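Beta-lactamase/D-alanine Carboxypeptidase (Yersinia pestis, PDB 3RJU) probably acts as a penicillin-binding serine hydrolase of the beta-lactamase/D-alanine carboxypeptidase type, with a pocket that holds citrate in the crystal. Local coordinates at residues Q301-G306 with T333-M338; I63-T68 with A157-L162. One frame throughout, in Å; residues are numbered along the deposited sequence.

Overall arrangement
Contact 2 closes before contact 1 opens along the chain, and their centres are about 15 Å apart. Contact 2 joins the first turn of helix 64-77 to the loop between strand 156-158 and helix 162-175. Contact 1 joins strand 299-306 of the large antiparallel sheet to the start of helix 336-349. Lys-302 on that strand bridges the two. Its NZ lies 3.0 Å from OH of Tyr-159, a probable hydrogen bond. Its side chain packs on Lys-65 and Leu-66, and its carbonyl O lies against Ile-63. Contact 2 lies nearer the centre of the chain. Both contacts border the bound citrate, so the two together line what is probably the active-site cleft.

Contact 1 (Q301-G306 with T333-M338); sequences QKTGGG and TKFSNM
Phe-335 lays the far end of its ring against Thr-303 and the carbonyl of Gly-304. CZ is 3.6 Å from CG2 of Thr-303, and CE2 of the ring is equally close to that methyl. CB of Thr-303 also meets CZ of Phe-335, at 3.6 Å. CE1 reaches on to the carbonyl O of Gly-304 at 3.5 Å. The ring meets both partners obliquely. Its CG stands opposite the backbone N (chi1 -180°), which sends the ring from the start of helix 336-349 across to strand 299-306. The contact across the segments is van der Waals in nature.

Thr-303 divides its two branches. CG2 lies anti to the carbonyl carbon and meets the ring, while OG1 hydrogen-bonds to the bound citrate. The backbone N of Gly-305 gives the citrate a second bond. Lys-302 starts off the other way, with CB directed away from the helix segment, and its side chain touches Ser-62. Its chain then curls back so that NZ donates to O of Thr-303 at 2.7 Å. The donor is tilted 19° out of the carbonyl plane, and the bond helps fix the lysine end beside the strand.

Met-338, a selenomethionine, gives its N to O of Phe-335 at 2.9 Å. Its side chain rests on Ile-310, Val-325 and Val-327, and Phe-335 also touches Ile-310. The C-terminal helix thus rests on the central strands of the sheet, with the phenylalanine reaching one strand further.

Lys-302, Thr-303 and Gly-304 match the K(T/S)G motif of serine beta-lactamases and penicillin-binding proteins. Its place on a strand beside the pocket is consistent with that family's active site.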
loop_
_atom_site.group_PDB
_atom_site.type_symbol
_atom_site.label_atom_id
_atom_site.label_comp_id
_atom_site.label_asym_id
_atom_site.label_seq_id
_atom_site.Cartn_x
_atom_site.Cartn_y
_atom_site.Cartn_z
ATOM N N GLN A 301 1.906 1.113 9.651
ATOM C CA GLN A 301 0.906 0.338 8.931
ATOM C C GLN A 301 0.435 0.965 7.624
ATOM O O GLN A 301 0.710 2.141 7.331
ATOM C CB GLN A 301 -0.290 -0.003 9.857
ATOM C CG GLN A 301 -0.965 1.191 10.549
ATOM C CD GLN A 301 -2.030 1.916 9.689
ATOM O OE1 GLN A 301 -2.149 1.700 8.477
ATOM N NE2 GLN A 301 -2.814 2.759 10.332
ATOM N N LYS A 302 -0.244 0.151 6.819
ATOM C CA LYS A 302 -0.939 0.640 5.632
ATOM C C LYS A 302 -2.150 -0.250 5.393
ATOM O O LYS A 302 -2.063 -1.472 5.533
ATOM C CB LYS A 302 -0.044 0.606 4.389
ATOM C CG LYS A 302 -0.748 1.156 3.126
ATOM C CD LYS A 302 -0.991 2.676 3.239
ATOM C CE LYS A 302 -1.897 3.223 2.121
ATOM N NZ LYS A 302 -3.352 3.055 2.435
ATOM N N THR A 303 -3.268 0.386 5.059
ATOM C CA THR A 303 -4.519 -0.290 4.754
ATOM C C THR A 303 -4.750 -0.334 3.237
ATOM O O THR A 303 -4.217 0.482 2.476
ATOM C CB THR A 303 -5.707 0.480 5.370
ATOM O OG1 THR A 303 -5.682 1.842 4.901
ATOM C CG2 THR A 303 -5.633 0.493 6.881
ATOM N N GLY A 304 -5.572 -1.275 2.781
ATOM C CA GLY A 304 -5.924 -1.323 1.380
ATOM C C GLY A 304 -7.256 -2.004 1.169
ATOM O O GLY A 304 -7.640 -2.906 1.914
ATOM N N GLY A 305 -7.972 -1.567 0.145
ATOM C CA GLY A 305 -9.229 -2.199 -0.198
ATOM C C GLY A 305 -9.563 -1.905 -1.642
ATOM O O GLY A 305 -9.544 -0.750 -2.050
ATOM N N GLY A 306 -9.870 -2.943 -2.418
ATOM C CA GLY A 306 -10.396 -2.749 -3.761
ATOM C C GLY A 306 -10.624 -4.058 -4.483
ATOM O O GLY A 306 -9.950 -5.045 -4.206
ATOM N N THR A 333 -18.431 -8.221 5.277
ATOM C CA THR A 333 -17.072 -7.886 5.712
ATOM C C THR A 333 -16.903 -6.407 6.099
ATOM O O THR A 333 -17.238 -5.511 5.320
ATOM C CB THR A 333 -16.053 -8.237 4.631
ATOM O OG1 THR A 333 -16.035 -9.670 4.447
ATOM C CG2 THR A 333 -14.650 -7.718 5.021
ATOM N N LYS A 334 -16.394 -6.179 7.310
ATOM C CA LYS A 334 -16.018 -4.843 7.763
ATOM C C LYS A 334 -14.501 -4.800 7.954
ATOM O O LYS A 334 -13.928 -5.634 8.650
ATOM C CB LYS A 334 -16.710 -4.485 9.091
ATOM C CG LYS A 334 -16.293 -3.100 9.667
ATOM C CD LYS A 334 -16.866 -2.893 11.088
ATOM C CE LYS A 334 -16.972 -1.424 11.508
ATOM N NZ LYS A 334 -15.797 -0.585 11.157
ATOM N N PHE A 335 -13.857 -3.829 7.317
ATOM C CA PHE A 335 -12.399 -3.793 7.245
ATOM C C PHE A 335 -11.748 -3.867 8.611
ATOM O O PHE A 335 -10.789 -4.640 8.828
ATOM C CB PHE A 335 -11.903 -2.520 6.540
ATOM C CG PHE A 335 -10.406 -2.460 6.452
ATOM C CD1 PHE A 335 -9.736 -3.020 5.356
ATOM C CD2 PHE A 335 -9.661 -1.893 7.484
ATOM C CE1 PHE A 335 -8.348 -3.027 5.294
ATOM C CE2 PHE A 335 -8.280 -1.871 7.432
ATOM C CZ PHE A 335 -7.608 -2.424 6.326
ATOM N N SER A 336 -12.227 -3.039 9.538
ATOM C CA SER A 336 -11.543 -2.964 10.822
ATOM C C SER A 336 -11.719 -4.227 11.665
ATOM O O SER A 336 -10.990 -4.420 12.624
ATOM C CB SER A 336 -11.958 -1.717 11.603
ATOM O OG SER A 336 -13.324 -1.772 11.929
ATOM N N ASN A 337 -12.649 -5.106 11.293
ATOM C CA ASN A 337 -12.730 -6.407 11.964
ATOM C C ASN A 337 -11.578 -7.326 11.582
ATOM O O ASN A 337 -11.320 -8.333 12.254
ATOM C CB ASN A 337 -14.079 -7.071 11.708
ATOM C CG ASN A 337 -15.177 -6.401 12.491
ATOM O OD1 ASN A 337 -14.891 -5.723 13.469
ATOM N ND2 ASN A 337 -16.424 -6.566 12.067
HETATM N N MSE A 338 -10.900 -6.989 10.488
HETATM C CA MSE A 338 -9.677 -7.663 10.132
HETATM C C MSE A 338 -8.483 -6.921 10.746
HETATM O O MSE A 338 -7.676 -7.521 11.451
HETATM C CB MSE A 338 -9.541 -7.730 8.613
HETATM C CG MSE A 338 -8.244 -8.377 8.138
HETATM SE SE MSE A 338 -8.053 -8.282 6.201
HETATM C CE MSE A 338 -7.555 -6.401 6.074
#

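Contact 2 (I63-T68 with A157-L162); sequences ITKLMT and AAYSNL
Lys-65 drives its amino end into the loop 159-161, and this is the tight part of the contact. NZ donates to OD1 of Asn-161 at 2.7 Å, nearly in line with the C=O bond (167°). It also donates to OH of Tyr-159 at 2.9 Å. Ser-62 OG and Ser-226 O are two further hydrogen-bond partners of NZ. The lysine chain is extended up to CE and bends only at its last torsion (chi4 65°), which brings NZ between the two side chains. CE lies 3.5 Å from O of Ser-160, a buried carbonyl without a hydrogen-bond partner in the model.

The second shell holds these groups in place. Asn-161 ND2 bonds to Glu-121, which helps set the rotation of the amide with OD1 toward the lysine. The Tyr-159 ring is stacked with His-114. CB of Ser-160 is directed away from the helix; its OG bonds to Pro-119 O and caps Ala-163 N.

The looser side is the pocket. Tyr-159 and Asn-161 are both partly exposed, and OH of Tyr-159 makes a weak hydrogen bond to the citrate.

Ser-62 and Lys-65 fit an SxxK motif, and Tyr-159 with Asn-161 fits YxN. Their grouping is consistent with the active site of a serine beta-lactamase or D-alanine carboxypeptidase.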
loop_
_atom_site.group_PDB
_atom_site.type_symbol
_atom_site.label_atom_id
_atom_site.label_comp_id
_atom_site.label_asym_id
_atom_site.label_seq_id
_atom_site.Cartn_x
_atom_site.Cartn_y
_atom_site.Cartn_z
ATOM N N ILE A 63 -1.663 -1.039 -0.628
ATOM C CA ILE A 63 -0.302 -1.396 -0.217
ATOM C C ILE A 63 0.647 -0.949 -1.346
ATOM O O ILE A 63 1.831 -0.658 -1.117
ATOM C CB ILE A 63 -0.156 -2.931 0.066
ATOM C CG1 ILE A 63 -1.118 -3.381 1.177
ATOM C CG2 ILE A 63 1.255 -3.278 0.446
ATOM C CD1 ILE A 63 -0.945 -2.668 2.490
ATOM N N THR A 64 0.094 -0.858 -2.557
ATOM C CA THR A 64 0.808 -0.340 -3.732
ATOM C C THR A 64 1.506 0.983 -3.418
ATOM O O THR A 64 2.632 1.211 -3.862
ATOM C CB THR A 64 -0.166 -0.100 -4.914
ATOM O OG1 THR A 64 -0.686 -1.356 -5.366
ATOM C CG2 THR A 64 0.551 0.595 -6.095
ATOM N N LYS A 65 0.850 1.851 -2.649
ATOM C CA LYS A 65 1.421 3.173 -2.347
ATOM C C LYS A 65 2.762 3.080 -1.626
ATOM O O LYS A 65 3.632 3.931 -1.830
ATOM C CB LYS A 65 0.447 3.983 -1.500
ATOM C CG LYS A 65 -0.834 4.353 -2.235
ATOM C CD LYS A 65 -1.719 5.253 -1.394
ATOM C CE LYS A 65 -2.930 5.776 -2.169
ATOM N NZ LYS A 65 -3.871 4.674 -2.569
ATOM N N LEU A 66 2.942 2.055 -0.795
ATOM C CA LEU A 66 4.238 1.865 -0.109
ATOM C C LEU A 66 5.355 1.580 -1.100
ATOM O O LEU A 66 6.504 1.979 -0.902
ATOM C CB LEU A 66 4.160 0.723 0.912
ATOM C CG LEU A 66 3.043 0.840 1.962
ATOM C CD1 LEU A 66 3.156 -0.337 2.938
ATOM C CD2 LEU A 66 3.144 2.186 2.678
HETATM N N MSE A 67 5.019 0.878 -2.174
HETATM C CA MSE A 67 6.004 0.611 -3.221
HETATM C C MSE A 67 6.287 1.860 -4.070
HETATM O O MSE A 67 7.419 2.083 -4.484
HETATM C CB MSE A 67 5.556 -0.575 -4.085
HETATM C CG MSE A 67 5.478 -1.862 -3.264
HETATM SE SE MSE A 67 5.009 -3.430 -4.259
HETATM C CE MSE A 67 4.727 -4.654 -2.742
ATOM N N THR A 68 5.268 2.662 -4.344
ATOM C CA THR A 68 5.496 3.928 -5.045
ATOM C C THR A 68 6.440 4.801 -4.231
ATOM O O THR A 68 7.404 5.344 -4.763
ATOM C CB THR A 68 4.187 4.670 -5.279
ATOM O OG1 THR A 68 3.224 3.730 -5.789
ATOM C CG2 THR A 68 4.381 5.812 -6.276
ATOM N N ALA A 157 -4.178 16.881 5.310
ATOM C CA ALA A 157 -4.055 15.555 4.714
ATOM C C ALA A 157 -5.419 15.158 4.185
ATOM O O ALA A 157 -6.411 15.276 4.892
ATOM C CB ALA A 157 -3.579 14.529 5.725
ATOM N N ALA A 158 -5.457 14.667 2.953
ATOM C CA ALA A 158 -6.683 14.127 2.388
ATOM C C ALA A 158 -6.241 12.998 1.505
ATOM O O ALA A 158 -5.621 13.215 0.465
ATOM C CB ALA A 158 -7.430 15.174 1.594
ATOM N N TYR A 159 -6.532 11.776 1.938
ATOM C CA TYR A 159 -6.049 10.580 1.263
ATOM C C TYR A 159 -6.393 10.664 -0.212
ATOM O O TYR A 159 -7.542 10.955 -0.576
ATOM C CB TYR A 159 -6.742 9.380 1.866
ATOM C CG TYR A 159 -6.243 8.055 1.384
ATOM C CD1 TYR A 159 -5.105 7.479 1.953
ATOM C CD2 TYR A 159 -6.904 7.358 0.372
ATOM C CE1 TYR A 159 -4.638 6.240 1.545
ATOM C CE2 TYR A 159 -6.441 6.115 -0.055
ATOM C CZ TYR A 159 -5.313 5.552 0.542
ATOM O OH TYR A 159 -4.865 4.315 0.147
ATOM N N SER A 160 -5.408 10.384 -1.060
ATOM C CA SER A 160 -5.604 10.520 -2.497
ATOM C C SER A 160 -4.977 9.381 -3.300
ATOM O O SER A 160 -3.812 9.009 -3.094
ATOM C CB SER A 160 -5.091 11.880 -2.992
ATOM O OG SER A 160 -5.227 11.975 -4.396
ATOM N N ASN A 161 -5.790 8.809 -4.181
ATOM C CA ASN A 161 -5.323 7.902 -5.215
ATOM C C ASN A 161 -4.733 8.668 -6.393
ATOM O O ASN A 161 -3.620 8.356 -6.842
ATOM C CB ASN A 161 -6.467 6.998 -5.650
ATOM C CG ASN A 161 -6.896 6.061 -4.530
ATOM O OD1 ASN A 161 -6.059 5.593 -3.760
ATOM N ND2 ASN A 161 -8.195 5.782 -4.433
ATOM N N LEU A 162 -5.472 9.673 -6.867
ATOM C CA LEU A 162 -5.004 10.525 -7.959
ATOM C C LEU A 162 -3.568 11.017 -7.730
ATOM O O LEU A 162 -2.719 10.909 -8.617
ATOM C CB LEU A 162 -5.919 11.732 -8.099
ATOM C CG LEU A 162 -5.472 12.800 -9.089
ATOM C CD1 LEU A 162 -5.331 12.183 -10.497
ATOM C CD2 LEU A 162 -6.470 13.971 -9.081
#